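Local coordinates for putative peptide ABC-transport system periplasmic peptide-binding protein (Campylobacter jejuni, PDB 4OEV), which binds nickel outside the cytoplasm as the solute-binding protein of an ABC-type importer, though its family is generally assigned to peptide transport, at residues A[98-101]-A[102-106]; A[127-130]-A[131-135]. One frame throughout, in Å; residues are numbered along the deposited sequence.

Contact 1 of 2, residues A[98-101]-A[102-106]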
ATOM      1  N   SER A  98     -10.422   9.721  -9.469  1.00 40.55           N
ATOM      2  CA  SER A  98     -10.380   8.697  -8.428  1.00 39.08           C
ATOM      3  C   SER A  98      -9.022   8.041  -8.326  1.00 35.89           C
ATOM      4  O   SER A  98      -8.393   7.787  -9.345  1.00 34.41           O
ATOM      5  CB  SER A  98     -11.445   7.638  -8.691  1.00 38.07           C
ATOM      6  OG  SER A  98     -11.321   6.608  -7.723  1.00 38.13           O
ATOM      7  N   SER A  99      -8.565   7.769  -7.099  1.00 33.19           N
ATOM      8  CA  SER A  99      -7.266   7.124  -6.875  1.00 32.17           C
ATOM      9  C   SER A  99      -7.319   5.656  -7.366  1.00 33.87           C
ATOM     10  O   SER A  99      -6.295   5.021  -7.619  1.00 32.56           O
ATOM     11  CB  SER A  99      -6.928   7.162  -5.374  1.00 31.28           C
ATOM     12  OG  SER A  99      -7.986   6.452  -4.709  1.00 41.60           O
ATOM     13  N   ILE A 100      -8.533   5.137  -7.511  1.00 32.74           N
ATOM     14  CA  ILE A 100      -8.726   3.739  -7.900  1.00 32.87           C
ATOM     15  C   ILE A 100      -9.371   3.664  -9.293  1.00 35.39           C
ATOM     16  O   ILE A 100      -9.853   2.619  -9.704  1.00 36.31           O
ATOM     17  CB  ILE A 100      -9.595   2.963  -6.857  1.00 38.92           C
ATOM     18  CG1 ILE A 100     -10.942   3.647  -6.674  1.00 40.57           C
ATOM     19  CG2 ILE A 100      -8.871   2.894  -5.511  1.00 40.90           C
ATOM     20  CD1 ILE A 100     -11.757   3.086  -5.525  1.00 41.65           C
ATOM     21  N   TYR A 101      -9.264   4.764 -10.047  1.00 40.10           N
ATOM     22  CA  TYR A 101      -9.770   4.809 -11.424  1.00 40.26           C
ATOM     23  C   TYR A 101      -9.394   3.546 -12.251  1.00 35.79           C
ATOM     24  O   TYR A 101     -10.220   2.950 -12.930  1.00 37.55           O
ATOM     25  CB  TYR A 101      -9.270   6.090 -12.104  1.00 34.45           C
ATOM     26  CG  TYR A 101      -9.610   6.133 -13.589  1.00 39.72           C
ATOM     27  CD1 TYR A 101      -8.638   5.907 -14.570  1.00 36.74           C
ATOM     28  CD2 TYR A 101     -10.916   6.368 -14.007  1.00 42.73           C
ATOM     29  CE1 TYR A 101      -8.999   5.927 -15.948  1.00 35.38           C
ATOM     30  CE2 TYR A 101     -11.260   6.384 -15.345  1.00 40.98           C
ATOM     31  CZ  TYR A 101     -10.299   6.182 -16.307  1.00 38.53           C
ATOM     32  OH  TYR A 101     -10.679   6.186 -17.617  1.00 38.85           O
ATOM     33  N   VAL A 102      -8.138   3.118 -12.142  1.00 34.16           N
ATOM     34  CA  VAL A 102      -7.621   2.025 -12.971  1.00 33.43           C
ATOM     35  C   VAL A 102      -8.218   0.673 -12.561  1.00 34.96           C
ATOM     36  O   VAL A 102      -8.081  -0.315 -13.292  1.00 34.84           O
ATOM     37  CB  VAL A 102      -6.044   1.969 -12.920  1.00 31.16           C
ATOM     38  CG1 VAL A 102      -5.458   3.223 -13.546  1.00 30.76           C
ATOM     39  CG2 VAL A 102      -5.578   1.791 -11.458  1.00 33.13           C
ATOM     40  N   ASN A 103      -8.894   0.615 -11.399  1.00 34.94           N
ATOM     41  CA  ASN A 103      -9.523  -0.610 -10.954  1.00 34.42           C
ATOM     42  C   ASN A 103     -10.931  -0.714 -11.554  1.00 36.11           C
ATOM     43  O   ASN A 103     -11.566  -1.793 -11.457  1.00 38.54           O
ATOM     44  CB  ASN A 103      -9.628  -0.720  -9.420  1.00 34.23           C
ATOM     45  CG  ASN A 103      -8.254  -0.797  -8.751  1.00 36.27           C
ATOM     46  OD1 ASN A 103      -7.244  -0.610  -9.396  1.00 37.59           O
ATOM     47  ND2 ASN A 103      -8.235  -1.119  -7.472  1.00 37.13           N
ATOM     48  N   PHE A 104     -11.439   0.409 -12.062  1.00 36.69           N
ATOM     49  CA  PHE A 104     -12.826   0.437 -12.610  1.00 40.09           C
ATOM     50  C   PHE A 104     -12.998   0.938 -14.030  1.00 41.38           C
ATOM     51  O   PHE A 104     -14.131   0.940 -14.534  1.00 44.07           O
ATOM     52  CB  PHE A 104     -13.708   1.274 -11.680  1.00 39.22           C
ATOM     53  CG  PHE A 104     -13.809   0.694 -10.311  1.00 42.53           C
ATOM     54  CD1 PHE A 104     -12.804   0.928  -9.370  1.00 37.66           C
ATOM     55  CD2 PHE A 104     -14.855  -0.144  -9.967  1.00 43.39           C
ATOM     56  CE1 PHE A 104     -12.864   0.351  -8.109  1.00 42.19           C
ATOM     57  CE2 PHE A 104     -14.933  -0.708  -8.684  1.00 45.79           C
ATOM     58  CZ  PHE A 104     -13.936  -0.468  -7.760  1.00 42.62           C
ATOM     59  N   GLU A 105     -11.901   1.329 -14.696  1.00 38.00           N
ATOM     60  CA  GLU A 105     -11.968   1.873 -16.063  1.00 38.58           C
ATOM     61  C   GLU A 105     -12.484   0.856 -17.053  1.00 45.27           C
ATOM     62  O   GLU A 105     -12.972   1.197 -18.139  1.00 46.65           O
ATOM     63  CB  GLU A 105     -10.586   2.363 -16.543  1.00 37.19           C
ATOM     64  CG  GLU A 105      -9.532   1.230 -16.562  1.00 40.30           C
ATOM     65  CD  GLU A 105      -8.159   1.708 -17.020  1.00 51.46           C
ATOM     66  OE1 GLU A 105      -8.137   2.802 -17.632  1.00 54.26           O
ATOM     67  OE2 GLU A 105      -7.113   1.053 -16.691  1.00 49.89           O
ATOM     68  N   ASP A 106     -12.359  -0.406 -16.688  1.00 47.43           N
ATOM     69  CA  ASP A 106     -12.695  -1.482 -17.582  1.00 46.66           C
ATOM     70  C   ASP A 106     -14.184  -1.894 -17.543  1.00 47.54           C
ATOM     71  O   ASP A 106     -14.599  -2.847 -18.213  1.00 43.90           O
ATOM     72  CB  ASP A 106     -11.825  -2.663 -17.239  1.00 48.35           C
ATOM     73  CG  ASP A 106     -12.034  -3.811 -18.175  1.00 48.16           C
ATOM     74  OD1 ASP A 106     -12.110  -3.569 -19.401  1.00 48.43           O
ATOM     75  OD2 ASP A 106     -12.246  -4.929 -17.662  1.00 46.79           O
TER
HETATM   76  O   HOH W   1      -6.239   4.599 -10.455  1.00 30.54           O
HETATM   77  O   HOH W   2      -9.432   4.459 -19.356  1.00 36.49           O
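Tyr101 and Glu105 meet along a short, weakly bonded helical turn that follows a type I beta turn from Ser98 to Tyr101. The carbonyls of Ile100 and Tyr101 accept i to i+3 bonds: Asn103 N reaches Ile100 O at 2.8 Å, and Phe104 N reaches Tyr101 O at 2.9 Å. These donors stand 46° and 55° out of the carbonyl planes, so neither follows a lone pair. Tyr101 O also receives a weak bond from Glu105 N, and Tyr101 N gives one to Ser98 O. At the start of the beta turn, Ser98 OG accepts from Ile100 N, an ST turn; its hydroxyl also bonds Ala21 O, a double role that suits a serine. Val102 N donates to water 1, which donates to Ser99 O. Ile100 CD1 lies 3.9 Å from Phe104 CE1, while Ile100 O sits at that ring's edge, in its plane. With CG anti to the backbone N (chi1 173°), Tyr101 offers an aromatic face to Glu105 CB, displaced toward the rim, 4.2 Å from the ring centroid. Glu105 OE2 forms a salt bridge with Arg429. Tyrosine and glutamate also share water 2, 2.7 Å from Tyr101 OH and donating to Glu105 OE1.

Contact 2 of 2, residues A[127-130]-A[131-135]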
ATOM      1  N   PRO A 127      -9.911 -10.092 -13.894  1.00 48.51           N
ATOM      2  CA  PRO A 127     -10.130 -11.037 -12.792  1.00 48.34           C
ATOM      3  C   PRO A 127      -9.973 -10.361 -11.427  1.00 45.96           C
ATOM      4  O   PRO A 127     -10.637 -10.768 -10.469  1.00 43.40           O
ATOM      5  CB  PRO A 127      -9.015 -12.070 -12.976  1.00 50.02           C
ATOM      6  CG  PRO A 127      -8.472 -11.870 -14.337  1.00 48.04           C
ATOM      7  CD  PRO A 127      -8.796 -10.498 -14.769  1.00 47.18           C
ATOM      8  N   ALA A 128      -9.167  -9.306 -11.355  1.00 43.20           N
ATOM      9  CA  ALA A 128      -8.961  -8.608 -10.088  1.00 41.76           C
ATOM     10  C   ALA A 128     -10.228  -7.891  -9.602  1.00 42.77           C
ATOM     11  O   ALA A 128     -10.245  -7.325  -8.512  1.00 36.54           O
ATOM     12  CB  ALA A 128      -7.819  -7.622 -10.206  1.00 34.54           C
ATOM     13  N   PHE A 129     -11.303  -7.929 -10.397  1.00 38.31           N
ATOM     14  CA  PHE A 129     -12.473  -7.118 -10.106  1.00 39.20           C
ATOM     15  C   PHE A 129     -13.121  -7.401  -8.733  1.00 39.79           C
ATOM     16  O   PHE A 129     -13.605  -6.479  -8.078  1.00 39.90           O
ATOM     17  CB  PHE A 129     -13.564  -7.346 -11.207  1.00 40.81           C
ATOM     18  CG  PHE A 129     -14.666  -6.338 -11.196  1.00 41.74           C
ATOM     19  CD1 PHE A 129     -14.398  -4.998 -10.958  1.00 43.31           C
ATOM     20  CD2 PHE A 129     -16.005  -6.723 -11.525  1.00 43.62           C
ATOM     21  CE1 PHE A 129     -15.408  -4.051 -10.955  1.00 45.87           C
ATOM     22  CE2 PHE A 129     -17.015  -5.785 -11.538  1.00 50.84           C
ATOM     23  CZ  PHE A 129     -16.743  -4.447 -11.267  1.00 43.78           C
ATOM     24  N   LEU A 130     -13.211  -8.673  -8.348  1.00 40.37           N
ATOM     25  CA  LEU A 130     -13.846  -9.017  -7.073  1.00 41.09           C
ATOM     26  C   LEU A 130     -13.007  -8.468  -5.917  1.00 40.45           C
ATOM     27  O   LEU A 130     -13.561  -7.967  -4.940  1.00 40.81           O
ATOM     28  CB  LEU A 130     -14.010 -10.524  -6.945  1.00 42.01           C
ATOM     29  CG  LEU A 130     -15.149 -11.053  -7.826  1.00 49.38           C
ATOM     30  CD1 LEU A 130     -15.147 -12.575  -7.816  1.00 51.95           C
ATOM     31  CD2 LEU A 130     -16.486 -10.507  -7.343  1.00 46.98           C
ATOM     32  N   ASP A 131     -11.679  -8.546  -6.042  1.00 38.32           N
ATOM     33  CA  ASP A 131     -10.812  -7.938  -5.023  1.00 38.05           C
ATOM     34  C   ASP A 131     -11.074  -6.451  -5.018  1.00 39.78           C
ATOM     35  O   ASP A 131     -11.149  -5.847  -3.957  1.00 41.66           O
ATOM     36  CB  ASP A 131      -9.304  -8.194  -5.283  1.00 39.38           C
ATOM     37  CG  ASP A 131      -8.852  -9.534  -4.764  1.00 42.46           C
ATOM     38  OD1 ASP A 131      -9.749 -10.373  -4.436  1.00 46.15           O
ATOM     39  OD2 ASP A 131      -7.619  -9.715  -4.610  1.00 41.78           O
ATOM     40  N   ALA A 132     -11.226  -5.875  -6.211  1.00 39.98           N
ATOM     41  CA  ALA A 132     -11.432  -4.429  -6.360  1.00 38.31           C
ATOM     42  C   ALA A 132     -12.730  -3.978  -5.717  1.00 39.03           C
ATOM     43  O   ALA A 132     -12.833  -2.841  -5.237  1.00 38.68           O
ATOM     44  CB  ALA A 132     -11.414  -4.036  -7.840  1.00 36.60           C
ATOM     45  N   LEU A 133     -13.728  -4.863  -5.743  1.00 39.30           N
ATOM     46  CA  LEU A 133     -15.036  -4.556  -5.181  1.00 40.78           C
ATOM     47  C   LEU A 133     -15.061  -4.682  -3.651  1.00 43.59           C
ATOM     48  O   LEU A 133     -16.143  -4.632  -3.030  1.00 45.57           O
ATOM     49  CB  LEU A 133     -16.109  -5.464  -5.829  1.00 42.40           C
ATOM     50  CG  LEU A 133     -16.437  -5.151  -7.289  1.00 43.89           C
ATOM     51  CD1 LEU A 133     -17.218  -6.242  -7.964  1.00 45.60           C
ATOM     52  CD2 LEU A 133     -17.192  -3.853  -7.341  1.00 45.81           C
ATOM     53  N   SER A 134     -13.877  -4.814  -3.027  1.00 39.46           N
ATOM     54  CA  SER A 134     -13.848  -4.801  -1.570  1.00 39.53           C
ATOM     55  C   SER A 134     -13.785  -3.334  -1.133  1.00 41.93           C
ATOM     56  O   SER A 134     -13.888  -3.042   0.048  1.00 44.11           O
ATOM     57  CB  SER A 134     -12.671  -5.617  -1.002  1.00 38.45           C
ATOM     58  OG  SER A 134     -11.410  -5.126  -1.474  1.00 38.05           O
ATOM     59  N   ILE A 135     -13.632  -2.409  -2.092  1.00 39.16           N
ATOM     60  CA  ILE A 135     -13.648  -0.975  -1.769  1.00 43.67           C
ATOM     61  C   ILE A 135     -15.029  -0.571  -1.273  1.00 47.09           C
ATOM     62  O   ILE A 135     -16.039  -1.167  -1.685  1.00 48.17           O
ATOM     63  CB  ILE A 135     -13.257  -0.072  -2.986  1.00 44.81           C
ATOM     64  CG1 ILE A 135     -12.862   1.325  -2.517  1.00 43.75           C
ATOM     65  CG2 ILE A 135     -14.347   0.019  -4.031  1.00 48.43           C
ATOM     66  CD1 ILE A 135     -11.452   1.422  -1.884  1.00 40.56           C
TER
HETATM   67  O   HOH W   3     -10.539 -10.668  -7.589  1.00 37.93           O
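The Phe129 ring carries Leu133 CD1 on one face, in a CH-pi contact 3.7 Å from the centroid and 15° off the ring normal, displaced toward the rim beside CE2. Ala132 CB approaches the same ring obliquely, 4.4 Å from Phe129 CD1. Phe129 CG is anti to the backbone N (chi1 -166°), which sets it beside the carbonyl carbon and brings the ring back to Leu133, four residues on; the leucine's branch lets CD1 lie over the face while CD2 touches CZ and CE1. This ring also meets Tyr63 edge to face. The backbone below is a single alpha-helical turn: Ala132 N bonds Ala128 O at 2.9 Å, and Leu133 N bonds Phe129 O at 2.8 Å, with a weaker bond to Leu130 O. Water 3 bridges Pro127 O and Asp131 N, an i to i+4 pair, at the start of the helix. Asp131 OD2 accepts a hydrogen bond from the backbone N of Asp389. Leu133 is the first residue to leave helical geometry, and Asp131 O takes two donors from Ser134, its N at 3.1 Å and its OG at 2.6 Å. The serine hydroxyl thus reinforces the backbone bond just past the helix end, whereas Phe129 and Leu133 side chains meet through carbon alone.

The two short helices follow one another in the chain, contact 1 closing before contact 2 opens, and pack together; the centres of contacts 1 and 2 are about 11 Å apart. Phe104 is the main bridge: its CZ lies 3.6 Å from Ala132 O and 3.8 Å from Ile135 CG2, and its CD2 comes within 4.1 Å of Phe129 CE1. Ile100 CD1 adds a further apolar touch, 3.7 Å from Ile135 CG1. Neither contact supplies a nickel or oxalate ligand; the side chain of Ile100 is about 14 Å from the oxalate, whose pocket includes His26, His480 and His481. The Ser134 side chain is about 7 Å from that of Asn31, seen to bind magnesium in a structure of this protein, though none is bound to this chain.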